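Local coordinates for nitrate transport protein (Parabacteroides distasonis, PDB 3HN0) that probably serves as the substrate-binding component of an ABC transporter, perhaps one for nitrate or a related small solute, at residues T55-A65 / A182-M192; C207-I218 / L232-Y243. One frame throughout, in Å; residues are numbered along the deposited sequence.

How the contacts relate
Both contacts reach the same mixed sheet. Contact 1 pairs two of its inner strands, 57-61 and 184-188; contact 2 packs helices beside the start of one of its edge strands, 242-246, with strand 76-82 lying between strands 184-188 and 242-246. The chain closes contact 1 first, and strand 184-188 is followed by helix 196-212, which supplies the opening residues of contact 2. Their centres lie 22 Å apart and their nearest atoms about 8 Å, so they do not touch. Contact 1 is deeply buried, whereas contact 2 touches the second subunit through Val211 and Tyr243. The Tyr243 side chain also lies close to two small bound molecules, a PEG and an ethanediol, probably from the crystallisation liquor.

Contact 1: residues T55-A65 / A182-M192; sequences TDIAVLPMINA and AQTAVVYTPTM
Ala65 sets its CB 3.6 Å from Ala185 CB and equally near Val187 CG1, seating the first turn of helix 62-70 on the sheet face that carries Ala58, Ala185 and Val187. With CG1 of Val187 anti to the carbonyl carbon (chi1 -58°), one methyl is given to Ala65 while CG2 lies 4.0 Å from Ala58 CB, beside its paired strand neighbour. On the other face Ile57 and Val186 lean across each other, Ile57 CG2 against Val186 CG1 at 3.7 Å, and the Ile57 and Met192 side chains are roughly perpendicular, CG1 touching CG. Met192, a selenomethionine, also brings its SE to 3.7 Å from Asp56 CB. At the far end Met62, likewise a selenomethionine, is bent at both chi2 and chi3, curling the chain back over strand 184-188: SE lies over Ala185 CB, and CE is 3.5 Å from Ala182 O and also near Thr184 O.

Between these two layers of side chains the antiparallel strands, 155° apart, are joined by paired backbone bonds, Ala58 with Val187 and Leu60 with Ala185. Thr189 N extends the ladder to Asp56 O. Past Pro61, the helix N-cap, Met62 N gives Gln183 O a straight bond of 2.9 Å that arrives above the carbonyl plane, and a water donates to this oxygen while accepting from Ile63 N. Strand 6-12 takes the other edge of strand 57-61, and Asp56 OD2 accepts from Lys8 N.

The chemistry is that of a strand-to-helix junction at the end of an inner strand, the helix packed on one sheet face: the backbone fixes the register, small Ala65 and Ala185 are consistent with the close helix seat, and the Met62 methyl covers Ala182 O and Thr184 O, buried carbonyl oxygens with no partner in the model.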
loop_
_atom_site.group_PDB
_atom_site.type_symbol
_atom_site.label_atom_id
_atom_site.label_comp_id
_atom_site.label_asym_id
_atom_site.label_seq_id
_atom_site.Cartn_x
_atom_site.Cartn_y
_atom_site.Cartn_z
ATOM N N THR A 55 -3.304 -32.361 -4.836
ATOM C CA THR A 55 -2.650 -31.189 -5.450
ATOM C C THR A 55 -1.400 -30.877 -4.641
ATOM O O THR A 55 -1.296 -31.258 -3.443
ATOM C CB THR A 55 -3.585 -30.001 -5.630
ATOM O OG1 THR A 55 -3.012 -29.118 -6.611
ATOM C CG2 THR A 55 -3.890 -29.242 -4.288
ATOM N N ASP A 56 -0.432 -30.229 -5.287
ATOM C CA ASP A 56 0.860 -29.937 -4.670
ATOM C C ASP A 56 0.916 -28.482 -4.159
ATOM O O ASP A 56 1.503 -28.212 -3.138
ATOM C CB ASP A 56 1.984 -30.168 -5.683
ATOM C CG ASP A 56 2.073 -31.640 -6.127
ATOM O OD1 ASP A 56 2.046 -32.484 -5.191
ATOM O OD2 ASP A 56 2.113 -31.953 -7.363
ATOM N N ILE A 57 0.319 -27.577 -4.929
ATOM C CA ILE A 57 0.287 -26.137 -4.646
ATOM C C ILE A 57 -1.157 -25.718 -4.877
ATOM O O ILE A 57 -1.819 -26.241 -5.794
ATOM C CB ILE A 57 1.185 -25.400 -5.668
ATOM C CG1 ILE A 57 2.649 -25.905 -5.505
ATOM C CG2 ILE A 57 0.993 -23.872 -5.547
ATOM C CD1 ILE A 57 3.630 -25.510 -6.579
ATOM N N ALA A 58 -1.673 -24.799 -4.068
ATOM C CA ALA A 58 -3.044 -24.364 -4.262
ATOM C C ALA A 58 -3.112 -22.890 -4.020
ATOM O O ALA A 58 -2.356 -22.378 -3.204
ATOM C CB ALA A 58 -4.001 -25.097 -3.302
ATOM N N VAL A 59 -4.058 -22.215 -4.662
ATOM C CA VAL A 59 -4.200 -20.802 -4.503
ATOM C C VAL A 59 -5.646 -20.563 -4.058
ATOM O O VAL A 59 -6.575 -20.920 -4.807
ATOM C CB VAL A 59 -3.900 -20.085 -5.857
ATOM C CG1 VAL A 59 -3.890 -18.571 -5.648
ATOM C CG2 VAL A 59 -2.551 -20.584 -6.457
ATOM N N LEU A 60 -5.833 -20.013 -2.842
ATOM C CA LEU A 60 -7.148 -19.873 -2.216
ATOM C C LEU A 60 -7.075 -18.773 -1.187
ATOM O O LEU A 60 -5.990 -18.240 -0.881
ATOM C CB LEU A 60 -7.649 -21.195 -1.583
ATOM C CG LEU A 60 -6.993 -21.683 -0.262
ATOM C CD1 LEU A 60 -7.557 -23.024 0.064
ATOM C CD2 LEU A 60 -5.469 -21.800 -0.322
ATOM N N PRO A 61 -8.226 -18.419 -0.631
ATOM C CA PRO A 61 -8.215 -17.250 0.224
ATOM C C PRO A 61 -7.287 -17.459 1.414
ATOM O O PRO A 61 -7.165 -18.589 1.949
ATOM C CB PRO A 61 -9.658 -17.140 0.676
ATOM C CG PRO A 61 -10.439 -17.681 -0.488
ATOM C CD PRO A 61 -9.604 -18.869 -0.904
HETATM N N MSE A 62 -6.612 -16.370 1.781
HETATM C CA MSE A 62 -5.712 -16.382 2.936
HETATM C C MSE A 62 -6.415 -16.885 4.199
HETATM O O MSE A 62 -5.805 -17.624 4.992
HETATM C CB MSE A 62 -5.113 -14.981 3.167
HETATM C CG MSE A 62 -4.087 -14.845 4.208
HETATM SE SE MSE A 62 -2.494 -15.836 3.954
HETATM C CE MSE A 62 -1.853 -14.747 2.486
ATOM N N ILE A 63 -7.678 -16.517 4.403
ATOM C CA ILE A 63 -8.357 -17.009 5.649
ATOM C C ILE A 63 -8.442 -18.546 5.647
ATOM O O ILE A 63 -8.237 -19.186 6.664
ATOM C CB ILE A 63 -9.710 -16.306 5.943
ATOM C CG1 ILE A 63 -10.745 -16.538 4.860
ATOM C CG2 ILE A 63 -9.486 -14.755 6.074
ATOM C CD1 ILE A 63 -12.167 -16.098 5.324
ATOM N N ASN A 64 -8.693 -19.150 4.486
ATOM C CA ASN A 64 -8.723 -20.607 4.402
ATOM C C ASN A 64 -7.383 -21.186 4.681
ATOM O O ASN A 64 -7.261 -22.229 5.324
ATOM C CB ASN A 64 -9.215 -21.099 3.025
ATOM C CG ASN A 64 -10.667 -20.698 2.734
ATOM O OD1 ASN A 64 -10.944 -19.518 2.513
ATOM N ND2 ASN A 64 -11.578 -21.667 2.725
ATOM N N ALA A 65 -6.350 -20.549 4.157
ATOM C CA ALA A 65 -4.986 -21.034 4.355
ATOM C C ALA A 65 -4.661 -21.046 5.846
ATOM O O ALA A 65 -4.200 -22.065 6.416
ATOM C CB ALA A 65 -3.996 -20.157 3.546
ATOM N N ALA A 182 -2.984 -8.812 2.080
ATOM C CA ALA A 182 -2.601 -10.100 1.543
ATOM C C ALA A 182 -3.792 -11.072 1.696
ATOM O O ALA A 182 -3.830 -11.907 2.599
ATOM C CB ALA A 182 -1.323 -10.590 2.204
ATOM N N GLN A 183 -4.763 -10.963 0.794
ATOM C CA GLN A 183 -6.043 -11.711 0.919
ATOM C C GLN A 183 -6.029 -13.047 0.231
ATOM O O GLN A 183 -6.932 -13.828 0.453
ATOM C CB GLN A 183 -7.259 -10.962 0.305
ATOM C CG GLN A 183 -7.297 -9.552 0.518
ATOM C CD GLN A 183 -8.545 -8.946 0.015
ATOM O OE1 GLN A 183 -9.609 -9.599 -0.021
ATOM N NE2 GLN A 183 -8.448 -7.697 -0.388
ATOM N N THR A 184 -5.026 -13.292 -0.617
ATOM C CA THR A 184 -4.933 -14.491 -1.406
ATOM C C THR A 184 -3.625 -15.223 -1.114
ATOM O O THR A 184 -2.560 -14.585 -1.027
ATOM C CB THR A 184 -4.983 -14.150 -2.879
ATOM O OG1 THR A 184 -6.189 -13.429 -3.158
ATOM C CG2 THR A 184 -4.896 -15.420 -3.728
ATOM N N ALA A 185 -3.729 -16.524 -0.885
ATOM C CA ALA A 185 -2.615 -17.349 -0.497
ATOM C C ALA A 185 -2.258 -18.336 -1.576
ATOM O O ALA A 185 -3.137 -19.023 -2.150
ATOM C CB ALA A 185 -2.934 -18.176 0.774
ATOM N N VAL A 186 -0.962 -18.422 -1.823
ATOM C CA VAL A 186 -0.388 -19.581 -2.516
ATOM C C VAL A 186 0.175 -20.458 -1.426
ATOM O O VAL A 186 1.131 -20.060 -0.740
ATOM C CB VAL A 186 0.711 -19.181 -3.522
ATOM C CG1 VAL A 186 1.307 -20.424 -4.194
ATOM C CG2 VAL A 186 0.187 -18.183 -4.567
ATOM N N VAL A 187 -0.353 -21.671 -1.300
ATOM C CA VAL A 187 0.114 -22.619 -0.289
ATOM C C VAL A 187 0.718 -23.852 -0.950
ATOM O O VAL A 187 0.404 -24.151 -2.107
ATOM C CB VAL A 187 -1.035 -23.030 0.668
ATOM C CG1 VAL A 187 -1.616 -21.730 1.343
ATOM C CG2 VAL A 187 -2.101 -23.913 -0.015
ATOM N N TYR A 188 1.581 -24.557 -0.213
ATOM C CA TYR A 188 2.289 -25.692 -0.755
ATOM C C TYR A 188 2.449 -26.771 0.298
ATOM O O TYR A 188 2.434 -26.505 1.521
ATOM C CB TYR A 188 3.645 -25.252 -1.330
ATOM C CG TYR A 188 4.641 -24.743 -0.353
ATOM C CD1 TYR A 188 4.655 -23.412 0.044
ATOM C CD2 TYR A 188 5.583 -25.605 0.243
ATOM C CE1 TYR A 188 5.531 -22.951 0.956
ATOM C CE2 TYR A 188 6.486 -25.123 1.137
ATOM C CZ TYR A 188 6.496 -23.799 1.483
ATOM O OH TYR A 188 7.398 -23.310 2.441
ATOM N N THR A 189 2.641 -27.973 -0.203
ATOM C CA THR A 189 2.768 -29.148 0.659
ATOM C C THR A 189 4.245 -29.457 0.871
ATOM O O THR A 189 5.120 -28.898 0.244
ATOM C CB THR A 189 2.070 -30.361 0.010
ATOM O OG1 THR A 189 2.584 -30.510 -1.289
ATOM C CG2 THR A 189 0.525 -30.227 -0.059
ATOM N N PRO A 190 4.557 -30.346 1.829
ATOM C CA PRO A 190 5.955 -30.500 2.179
ATOM C C PRO A 190 6.927 -30.940 1.077
ATOM O O PRO A 190 8.115 -30.587 1.128
ATOM C CB PRO A 190 5.878 -31.590 3.279
ATOM C CG PRO A 190 4.631 -31.311 3.943
ATOM C CD PRO A 190 3.680 -30.947 2.847
ATOM N N THR A 191 6.461 -31.736 0.128
ATOM C CA THR A 191 7.355 -32.175 -0.946
ATOM C C THR A 191 7.629 -31.056 -1.928
ATOM O O THR A 191 8.500 -31.186 -2.776
ATOM C CB THR A 191 6.844 -33.407 -1.709
ATOM O OG1 THR A 191 5.509 -33.183 -2.126
ATOM C CG2 THR A 191 6.881 -34.622 -0.798
HETATM N N MSE A 192 6.904 -29.947 -1.788
HETATM C CA MSE A 192 7.201 -28.752 -2.576
HETATM C C MSE A 192 8.247 -27.821 -1.987
HETATM O O MSE A 192 8.722 -26.929 -2.684
HETATM C CB MSE A 192 5.925 -27.967 -2.854
HETATM C CG MSE A 192 4.922 -28.692 -3.701
HETATM SE SE MSE A 192 5.510 -29.081 -5.544
HETATM C CE MSE A 192 5.987 -30.786 -5.277
HETATM O O HOH W 1 2.352 -32.748 -2.811
HETATM O O HOH W 2 -8.756 -14.307 2.697
#

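Contact 2: residues C207-I218 / L232-Y243; sequences CQKAVRYPKETI and LTPKSIERCKIY
A knob-into-hole packing joins helix 234-240 to the consecutive helices 196-212 and 214-223, which meet at Tyr213: the side chain of Ile237 sits among Ala210, Pro214, Thr217 and Ile218. Its CD1 reaches furthest, 3.8 Å from Pro214 CB and as near to Ile218 CG1, while CG2 lies over Ala210 O. Ile218 and Ile237 run alongside each other, head to tail, and segments 214-218 and 234-240 run at 99° to each other. With CG1 anti to the carbonyl carbon (chi1 -68°), Ile218 extends CD1 to 3.3 Å from Thr233 C, a close fit at the start of the partner helix, and CG1 also touches Leu232 CB at 4.0 Å. The two prolines are set roughly perpendicular, Pro214 CG on Pro234 CB at 3.9 Å, and the bent chain of Lys215 brings both CG and NZ near Pro234 CG.

Thr233 and Ser236 form a capping box at this helix start, with Thr233 N donating to Ser236 OG at 2.9 Å. Across the way, Thr217 OG1 donates to Tyr213 O, which also takes Thr217 N. Beyond the knob, Val211 CG2 rests 3.3 Å from Ile242 O, and Ile242 CG2 packs 3.8 Å from Cys207 CB and as near its SG, tying helix 196-212 to the start of strand 242-246. Val211 also packs on Gln229 of the second subunit.

With an alanine in place of Ile218, Ile237 CD1 and Leu232 CB would probably each lose a packing partner, opening a gap beside the capping box. The two segments share only apolar packing, largely between branched side chains and proline rings.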
loop_
_atom_site.group_PDB
_atom_site.type_symbol
_atom_site.label_atom_id
_atom_site.label_comp_id
_atom_site.label_asym_id
_atom_site.label_seq_id
_atom_site.Cartn_x
_atom_site.Cartn_y
_atom_site.Cartn_z
ATOM N N CYS A 207 3.651 -13.352 -13.329
ATOM C CA CYS A 207 2.968 -12.139 -12.816
ATOM C C CYS A 207 3.426 -10.929 -13.643
ATOM O O CYS A 207 2.611 -10.089 -13.990
ATOM C CB CYS A 207 3.278 -11.881 -11.335
ATOM S SG CYS A 207 2.398 -13.008 -10.245
ATOM N N GLN A 208 4.731 -10.841 -13.926
ATOM C CA GLN A 208 5.304 -9.746 -14.707
ATOM C C GLN A 208 4.705 -9.703 -16.110
ATOM O O GLN A 208 4.383 -8.630 -16.652
ATOM C CB GLN A 208 6.831 -9.885 -14.766
ATOM C CG GLN A 208 7.519 -8.784 -15.521
ATOM C CD GLN A 208 9.026 -8.730 -15.220
ATOM O OE1 GLN A 208 9.839 -9.108 -16.049
ATOM N NE2 GLN A 208 9.380 -8.308 -14.008
ATOM N N LYS A 209 4.545 -10.870 -16.690
ATOM C CA LYS A 209 3.999 -10.980 -18.007
ATOM C C LYS A 209 2.556 -10.497 -18.050
ATOM O O LYS A 209 2.195 -9.854 -19.000
ATOM C CB LYS A 209 4.093 -12.401 -18.545
ATOM C CG LYS A 209 3.753 -12.447 -20.031
ATOM C CD LYS A 209 3.998 -13.826 -20.626
ATOM C CE LYS A 209 3.768 -13.913 -22.131
ATOM N NZ LYS A 209 4.188 -15.284 -22.654
ATOM N N ALA A 210 1.733 -10.866 -17.059
ATOM C CA ALA A 210 0.372 -10.362 -16.971
ATOM C C ALA A 210 0.358 -8.847 -16.976
ATOM O O ALA A 210 -0.463 -8.258 -17.676
ATOM C CB ALA A 210 -0.371 -10.935 -15.703
ATOM N N VAL A 211 1.238 -8.230 -16.192
ATOM C CA VAL A 211 1.281 -6.744 -16.036
ATOM C C VAL A 211 1.833 -6.017 -17.265
ATOM O O VAL A 211 1.330 -4.948 -17.676
ATOM C CB VAL A 211 2.097 -6.377 -14.783
ATOM C CG1 VAL A 211 2.454 -4.912 -14.784
ATOM C CG2 VAL A 211 1.251 -6.816 -13.519
ATOM N N ARG A 212 2.854 -6.604 -17.872
ATOM C CA ARG A 212 3.518 -6.020 -19.001
ATOM C C ARG A 212 2.855 -6.290 -20.333
ATOM O O ARG A 212 2.904 -5.410 -21.197
ATOM C CB ARG A 212 4.991 -6.426 -19.059
ATOM C CG ARG A 212 5.781 -5.865 -17.914
ATOM C CD ARG A 212 7.305 -6.135 -18.000
ATOM N NE ARG A 212 7.996 -5.602 -16.811
ATOM C CZ ARG A 212 9.319 -5.499 -16.664
ATOM N NH1 ARG A 212 10.155 -5.906 -17.622
ATOM N NH2 ARG A 212 9.808 -4.992 -15.537
ATOM N N TYR A 213 2.235 -7.465 -20.482
ATOM C CA TYR A 213 1.597 -7.921 -21.706
ATOM C C TYR A 213 0.148 -8.307 -21.429
ATOM O O TYR A 213 -0.254 -9.471 -21.564
ATOM C CB TYR A 213 2.399 -9.084 -22.336
ATOM C CG TYR A 213 3.781 -8.611 -22.693
ATOM C CD1 TYR A 213 4.004 -7.896 -23.877
ATOM C CD2 TYR A 213 4.870 -8.834 -21.844
ATOM C CE1 TYR A 213 5.257 -7.403 -24.188
ATOM C CE2 TYR A 213 6.147 -8.331 -22.158
ATOM C CZ TYR A 213 6.324 -7.627 -23.339
ATOM O OH TYR A 213 7.577 -7.133 -23.690
ATOM N N PRO A 214 -0.652 -7.328 -21.004
ATOM C CA PRO A 214 -2.039 -7.697 -20.633
ATOM C C PRO A 214 -2.885 -8.198 -21.776
ATOM O O PRO A 214 -3.691 -9.129 -21.610
ATOM C CB PRO A 214 -2.592 -6.400 -19.990
ATOM C CG PRO A 214 -1.762 -5.294 -20.637
ATOM C CD PRO A 214 -0.368 -5.917 -20.725
ATOM N N LYS A 215 -2.742 -7.627 -22.964
ATOM C CA LYS A 215 -3.593 -8.074 -24.043
ATOM C C LYS A 215 -3.284 -9.522 -24.413
ATOM O O LYS A 215 -4.168 -10.298 -24.655
ATOM C CB LYS A 215 -3.409 -7.156 -25.258
ATOM C CG LYS A 215 -3.804 -5.716 -25.009
ATOM C CD LYS A 215 -3.937 -4.967 -26.378
ATOM C CE LYS A 215 -3.585 -3.484 -26.289
ATOM N NZ LYS A 215 -4.107 -2.842 -25.043
ATOM N N GLU A 216 -2.000 -9.875 -24.428
ATOM C CA GLU A 216 -1.579 -11.231 -24.745
ATOM C C GLU A 216 -2.028 -12.202 -23.666
ATOM O O GLU A 216 -2.388 -13.324 -23.943
ATOM C CB GLU A 216 -0.044 -11.262 -24.886
ATOM C CG GLU A 216 0.454 -10.458 -26.090
ATOM C CD GLU A 216 0.746 -8.919 -25.867
ATOM O OE1 GLU A 216 0.344 -8.283 -24.859
ATOM O OE2 GLU A 216 1.389 -8.325 -26.768
ATOM N N THR A 217 -1.999 -11.732 -22.430
ATOM C CA THR A 217 -2.439 -12.524 -21.262
ATOM C C THR A 217 -3.935 -12.828 -21.401
ATOM O O THR A 217 -4.351 -13.971 -21.287
ATOM C CB THR A 217 -2.110 -11.789 -19.971
ATOM O OG1 THR A 217 -0.690 -11.587 -19.887
ATOM C CG2 THR A 217 -2.622 -12.554 -18.700
ATOM N N ILE A 218 -4.727 -11.788 -21.688
ATOM C CA ILE A 218 -6.138 -11.946 -21.863
ATOM C C ILE A 218 -6.453 -12.909 -23.003
ATOM O O ILE A 218 -7.292 -13.800 -22.876
ATOM C CB ILE A 218 -6.827 -10.571 -22.093
ATOM C CG1 ILE A 218 -6.756 -9.730 -20.797
ATOM C CG2 ILE A 218 -8.295 -10.764 -22.548
ATOM C CD1 ILE A 218 -7.023 -8.243 -20.954
ATOM N N LEU A 232 -12.435 -9.591 -19.710
ATOM C CA LEU A 232 -11.335 -8.807 -19.185
ATOM C C LEU A 232 -10.793 -7.843 -20.241
ATOM O O LEU A 232 -10.770 -8.159 -21.457
ATOM C CB LEU A 232 -10.197 -9.704 -18.757
ATOM C CG LEU A 232 -10.370 -10.710 -17.612
ATOM C CD1 LEU A 232 -9.098 -11.518 -17.517
ATOM C CD2 LEU A 232 -10.621 -9.990 -16.307
ATOM N N THR A 233 -10.319 -6.688 -19.756
ATOM C CA THR A 233 -9.578 -5.734 -20.547
ATOM C C THR A 233 -8.261 -5.405 -19.787
ATOM O O THR A 233 -8.094 -5.814 -18.630
ATOM C CB THR A 233 -10.374 -4.419 -20.749
ATOM O OG1 THR A 233 -10.420 -3.706 -19.510
ATOM C CG2 THR A 233 -11.768 -4.696 -21.299
ATOM N N PRO A 234 -7.316 -4.719 -20.438
ATOM C CA PRO A 234 -6.120 -4.346 -19.682
ATOM C C PRO A 234 -6.417 -3.568 -18.414
ATOM O O PRO A 234 -5.714 -3.752 -17.440
ATOM C CB PRO A 234 -5.296 -3.546 -20.702
ATOM C CG PRO A 234 -5.672 -4.196 -21.985
ATOM C CD PRO A 234 -7.127 -4.480 -21.878
ATOM N N LYS A 235 -7.479 -2.755 -18.380
ATOM C CA LYS A 235 -7.842 -2.081 -17.120
ATOM C C LYS A 235 -8.249 -3.053 -16.015
ATOM O O LYS A 235 -7.937 -2.846 -14.862
ATOM C CB LYS A 235 -8.922 -1.034 -17.335
ATOM C CG LYS A 235 -8.371 0.256 -17.932
ATOM C CD LYS A 235 -9.448 1.337 -17.938
ATOM C CE LYS A 235 -9.218 2.402 -19.022
ATOM N NZ LYS A 235 -7.868 3.014 -18.928
ATOM N N SER A 236 -8.865 -4.175 -16.394
ATOM C CA SER A 236 -9.240 -5.219 -15.451
ATOM C C SER A 236 -7.966 -5.766 -14.810
ATOM O O SER A 236 -7.888 -5.934 -13.610
ATOM C CB SER A 236 -9.962 -6.379 -16.152
ATOM O OG SER A 236 -10.967 -5.926 -17.068
ATOM N N ILE A 237 -6.979 -6.048 -15.636
ATOM C CA ILE A 237 -5.698 -6.561 -15.102
ATOM C C ILE A 237 -5.048 -5.565 -14.162
ATOM O O ILE A 237 -4.629 -5.927 -13.066
ATOM C CB ILE A 237 -4.777 -6.993 -16.231
ATOM C CG1 ILE A 237 -5.369 -8.258 -16.858
ATOM C CG2 ILE A 237 -3.364 -7.263 -15.691
ATOM C CD1 ILE A 237 -4.475 -8.907 -17.901
ATOM N N GLU A 238 -5.066 -4.273 -14.547
ATOM C CA GLU A 238 -4.528 -3.228 -13.683
ATOM C C GLU A 238 -5.179 -3.214 -12.309
ATOM O O GLU A 238 -4.487 -3.115 -11.273
ATOM C CB GLU A 238 -4.633 -1.822 -14.298
ATOM C CG GLU A 238 -3.676 -1.498 -15.423
ATOM C CD GLU A 238 -4.123 -0.249 -16.246
ATOM O OE1 GLU A 238 -4.872 0.645 -15.727
ATOM O OE2 GLU A 238 -3.717 -0.185 -17.424
ATOM N N ARG A 239 -6.513 -3.326 -12.275
ATOM C CA ARG A 239 -7.239 -3.382 -11.015
ATOM C C ARG A 239 -6.924 -4.595 -10.126
ATOM O O ARG A 239 -7.129 -4.557 -8.936
ATOM C CB ARG A 239 -8.749 -3.279 -11.250
ATOM C CG ARG A 239 -9.166 -1.896 -11.743
ATOM C CD ARG A 239 -10.662 -1.673 -11.643
ATOM N NE ARG A 239 -11.340 -2.466 -12.651
ATOM C CZ ARG A 239 -11.801 -2.026 -13.828
ATOM N NH1 ARG A 239 -11.666 -0.756 -14.232
ATOM N NH2 ARG A 239 -12.404 -2.876 -14.621
ATOM N N CYS A 240 -6.460 -5.681 -10.727
ATOM C CA CYS A 240 -6.102 -6.860 -9.947
ATOM C C CYS A 240 -4.794 -6.675 -9.201
ATOM O O CYS A 240 -4.533 -7.431 -8.245
ATOM C CB CYS A 240 -5.983 -8.126 -10.838
ATOM S SG CYS A 240 -7.571 -8.588 -11.534
ATOM N N LYS A 241 -3.959 -5.712 -9.607
ATOM C CA LYS A 241 -2.716 -5.433 -8.845
ATOM C C LYS A 241 -1.896 -6.739 -8.670
ATOM O O LYS A 241 -1.616 -7.202 -7.547
ATOM C CB LYS A 241 -3.021 -4.812 -7.464
ATOM C CG LYS A 241 -3.793 -3.449 -7.518
ATOM C CD LYS A 241 -2.979 -2.366 -8.231
ATOM C CE LYS A 241 -3.701 -0.994 -8.279
ATOM N NZ LYS A 241 -4.555 -0.869 -9.492
ATOM N N ILE A 242 -1.481 -7.270 -9.807
ATOM C CA ILE A 242 -0.803 -8.553 -9.907
ATOM C C ILE A 242 0.694 -8.344 -9.624
ATOM O O ILE A 242 1.369 -7.582 -10.319
ATOM C CB ILE A 242 -1.059 -9.223 -11.299
ATOM C CG1 ILE A 242 -2.570 -9.436 -11.537
ATOM C CG2 ILE A 242 -0.260 -10.529 -11.472
ATOM C CD1 ILE A 242 -3.247 -10.536 -10.643
ATOM N N TYR A 243 1.200 -9.063 -8.623
ATOM C CA TYR A 243 2.603 -9.011 -8.228
ATOM C C TYR A 243 2.839 -10.037 -7.142
ATOM O O TYR A 243 2.076 -10.093 -6.171
ATOM C CB TYR A 243 2.943 -7.644 -7.670
ATOM C CG TYR A 243 4.408 -7.427 -7.354
ATOM C CD1 TYR A 243 5.314 -7.140 -8.364
ATOM C CD2 TYR A 243 4.898 -7.472 -6.042
ATOM C CE1 TYR A 243 6.659 -6.896 -8.088
ATOM C CE2 TYR A 243 6.249 -7.220 -5.768
ATOM C CZ TYR A 243 7.121 -6.931 -6.796
ATOM O OH TYR A 243 8.471 -6.703 -6.536
#